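Hypothetical protein (PDB 4EPS) is probably a component of the tip of fimbriae, the cell-surface filaments that mediate adhesion and biofilm formation. Local coordinates at residues Asp44-Phe49 against Ala90-Gln95. Numbering follows the deposited sequence.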
loop_
_atom_site.group_PDB
_atom_site.type_symbol
_atom_site.label_atom_id
_atom_site.label_comp_id
_atom_site.label_asym_id
_atom_site.label_seq_id
_atom_site.Cartn_x
_atom_site.Cartn_y
_atom_site.Cartn_z
ATOM N N ASP A 44 39.506 -10.611 27.362
ATOM C CA ASP A 44 38.950 -10.098 28.634
ATOM C C ASP A 44 39.681 -10.709 29.797
ATOM O O ASP A 44 40.011 -11.896 29.743
ATOM C CB ASP A 44 37.455 -10.450 28.739
ATOM C CG ASP A 44 36.545 -9.494 28.001
ATOM O OD1 ASP A 44 36.942 -8.321 27.808
ATOM O OD2 ASP A 44 35.428 -9.903 27.646
ATOM N N GLN A 45 39.953 -9.911 30.852
ATOM C CA GLN A 45 40.639 -10.411 32.033
ATOM C C GLN A 45 39.913 -10.062 33.293
ATOM O O GLN A 45 39.359 -8.970 33.414
ATOM C CB GLN A 45 42.074 -9.864 32.141
ATOM C CG GLN A 45 43.015 -10.344 31.041
ATOM C CD GLN A 45 44.431 -9.914 31.339
ATOM O OE1 GLN A 45 44.706 -8.724 31.521
ATOM N NE2 GLN A 45 45.348 -10.879 31.446
ATOM N N ILE A 46 39.942 -10.997 34.239
ATOM C CA ILE A 46 39.385 -10.862 35.575
ATOM C C ILE A 46 40.508 -11.019 36.580
ATOM O O ILE A 46 41.542 -11.602 36.270
ATOM C CB ILE A 46 38.233 -11.872 35.859
ATOM C CG1 ILE A 46 38.719 -13.346 35.764
ATOM C CG2 ILE A 46 36.996 -11.579 34.977
ATOM C CD1 ILE A 46 37.907 -14.271 36.513
ATOM N N GLY A 47 40.283 -10.527 37.780
ATOM C CA GLY A 47 41.218 -10.695 38.877
ATOM C C GLY A 47 40.557 -11.549 39.935
ATOM O O GLY A 47 39.372 -11.369 40.234
ATOM N N LEU A 48 41.313 -12.452 40.534
ATOM C CA LEU A 48 40.782 -13.334 41.573
ATOM C C LEU A 48 41.470 -13.100 42.930
ATOM O O LEU A 48 42.692 -12.946 42.983
ATOM C CB LEU A 48 40.994 -14.791 41.115
ATOM C CG LEU A 48 40.520 -15.909 42.064
ATOM C CD1 LEU A 48 39.004 -15.912 42.208
ATOM C CD2 LEU A 48 40.946 -17.262 41.558
ATOM N N PHE A 49 40.681 -13.164 44.020
ATOM C CA PHE A 49 41.146 -13.080 45.411
ATOM C C PHE A 49 40.603 -14.240 46.241
ATOM O O PHE A 49 39.440 -14.626 46.079
ATOM C CB PHE A 49 40.690 -11.771 46.075
ATOM C CG PHE A 49 41.283 -10.505 45.513
ATOM C CD1 PHE A 49 40.668 -9.837 44.455
ATOM C CD2 PHE A 49 42.412 -9.925 46.100
ATOM C CE1 PHE A 49 41.206 -8.648 43.952
ATOM C CE2 PHE A 49 42.942 -8.730 45.603
ATOM C CZ PHE A 49 42.343 -8.102 44.530
ATOM N N ALA A 90 35.793 -12.315 42.719
ATOM C CA ALA A 90 36.330 -11.990 41.393
ATOM C C ALA A 90 35.797 -10.645 40.921
ATOM O O ALA A 90 34.703 -10.235 41.317
ATOM C CB ALA A 90 35.995 -13.073 40.379
ATOM N N TYR A 91 36.567 -9.971 40.069
ATOM C CA TYR A 91 36.121 -8.701 39.483
ATOM C C TYR A 91 36.612 -8.599 38.062
ATOM O O TYR A 91 37.618 -9.210 37.675
ATOM C CB TYR A 91 36.588 -7.469 40.312
ATOM C CG TYR A 91 38.061 -7.171 40.118
ATOM C CD1 TYR A 91 39.037 -7.967 40.714
ATOM C CD2 TYR A 91 38.482 -6.169 39.245
ATOM C CE1 TYR A 91 40.394 -7.736 40.495
ATOM C CE2 TYR A 91 39.835 -5.964 38.976
ATOM C CZ TYR A 91 40.789 -6.739 39.619
ATOM O OH TYR A 91 42.124 -6.566 39.356
ATOM N N TYR A 92 35.922 -7.760 37.310
ATOM C CA TYR A 92 36.224 -7.419 35.933
ATOM C C TYR A 92 36.129 -5.890 35.781
ATOM O O TYR A 92 35.156 -5.334 36.288
ATOM C CB TYR A 92 35.191 -8.101 35.005
ATOM C CG TYR A 92 35.328 -7.644 33.568
ATOM C CD1 TYR A 92 34.670 -6.499 33.113
ATOM C CD2 TYR A 92 36.183 -8.303 32.684
ATOM C CE1 TYR A 92 34.872 -6.016 31.822
ATOM C CE2 TYR A 92 36.362 -7.850 31.378
ATOM C CZ TYR A 92 35.707 -6.705 30.956
ATOM O OH TYR A 92 35.886 -6.262 29.676
ATOM N N PRO A 93 36.958 -5.222 34.949
ATOM C CA PRO A 93 38.151 -5.737 34.252
ATOM C C PRO A 93 39.363 -5.707 35.164
ATOM O O PRO A 93 39.517 -4.774 35.962
ATOM C CB PRO A 93 38.305 -4.772 33.066
ATOM C CG PRO A 93 37.770 -3.435 33.602
ATOM C CD PRO A 93 36.767 -3.772 34.701
ATOM N N TYR A 94 40.226 -6.724 35.033
ATOM C CA TYR A 94 41.457 -6.855 35.813
ATOM C C TYR A 94 42.267 -5.559 35.787
ATOM O O TYR A 94 42.430 -4.961 34.720
ATOM C CB TYR A 94 42.308 -8.003 35.226
ATOM C CG TYR A 94 43.709 -8.083 35.794
ATOM C CD1 TYR A 94 43.941 -8.631 37.052
ATOM C CD2 TYR A 94 44.807 -7.646 35.057
ATOM C CE1 TYR A 94 45.227 -8.689 37.590
ATOM C CE2 TYR A 94 46.101 -7.720 35.575
ATOM C CZ TYR A 94 46.305 -8.240 36.843
ATOM O OH TYR A 94 47.576 -8.306 37.360
ATOM N N GLN A 95 42.770 -5.157 36.963
ATOM C CA GLN A 95 43.631 -3.985 37.194
ATOM C C GLN A 95 44.942 -4.493 37.787
ATOM O O GLN A 95 44.904 -5.270 38.741
ATOM C CB GLN A 95 42.952 -2.982 38.163
ATOM C CG GLN A 95 41.547 -2.487 37.743
ATOM C CD GLN A 95 41.553 -1.675 36.472
ATOM O OE1 GLN A 95 42.137 -0.590 36.400
ATOM N NE2 GLN A 95 40.887 -2.172 35.441
#
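The ring of Y91 lies against the backbone of G47, its CE1 3.5 Å from G47 CA. Glycine suits this place because any CB would run into the ring. The ring gets there through the more hemmed-in first torsion, which sets CG between the backbone N and carbonyl carbon (chi1 75°). Its CE1 also reaches F49 CE1 at 3.7 Å, near the plane of the phenylalanine ring. The Y91 hydroxyl accepts the N-H of Q95, 2.9 Å from N to OH and nearly straight, and bonds N62 of the neighbouring strand 55-67, so a buried tyrosine has its polar end satisfied. G47 and Y91 form an antiparallel hydrogen-bonded pair, G47 N to Y91 O being 3.0 Å, where strand 87-92 meets strand 45-52 in the N-terminal beta domain of this member of the Mfa-like family. Beyond it the chain turns through cis-P93, whose CB sits over the centre of the Y92 ring, and Y94 N bonds Q45 O at 2.9 Å. With CG anti to its backbone N (chi1 172°), Y92 lies along 44-46: CB packs on I46 CG2 at 3.9 Å, and OH donates to D44 OD1 at 3.0 Å from above the carboxylate plane. An alanine in place of Y92 would probably leave D44 OD1 without this donor and open a gap under P93 where the ring had been. D44 OD2 is separately held by T41 N.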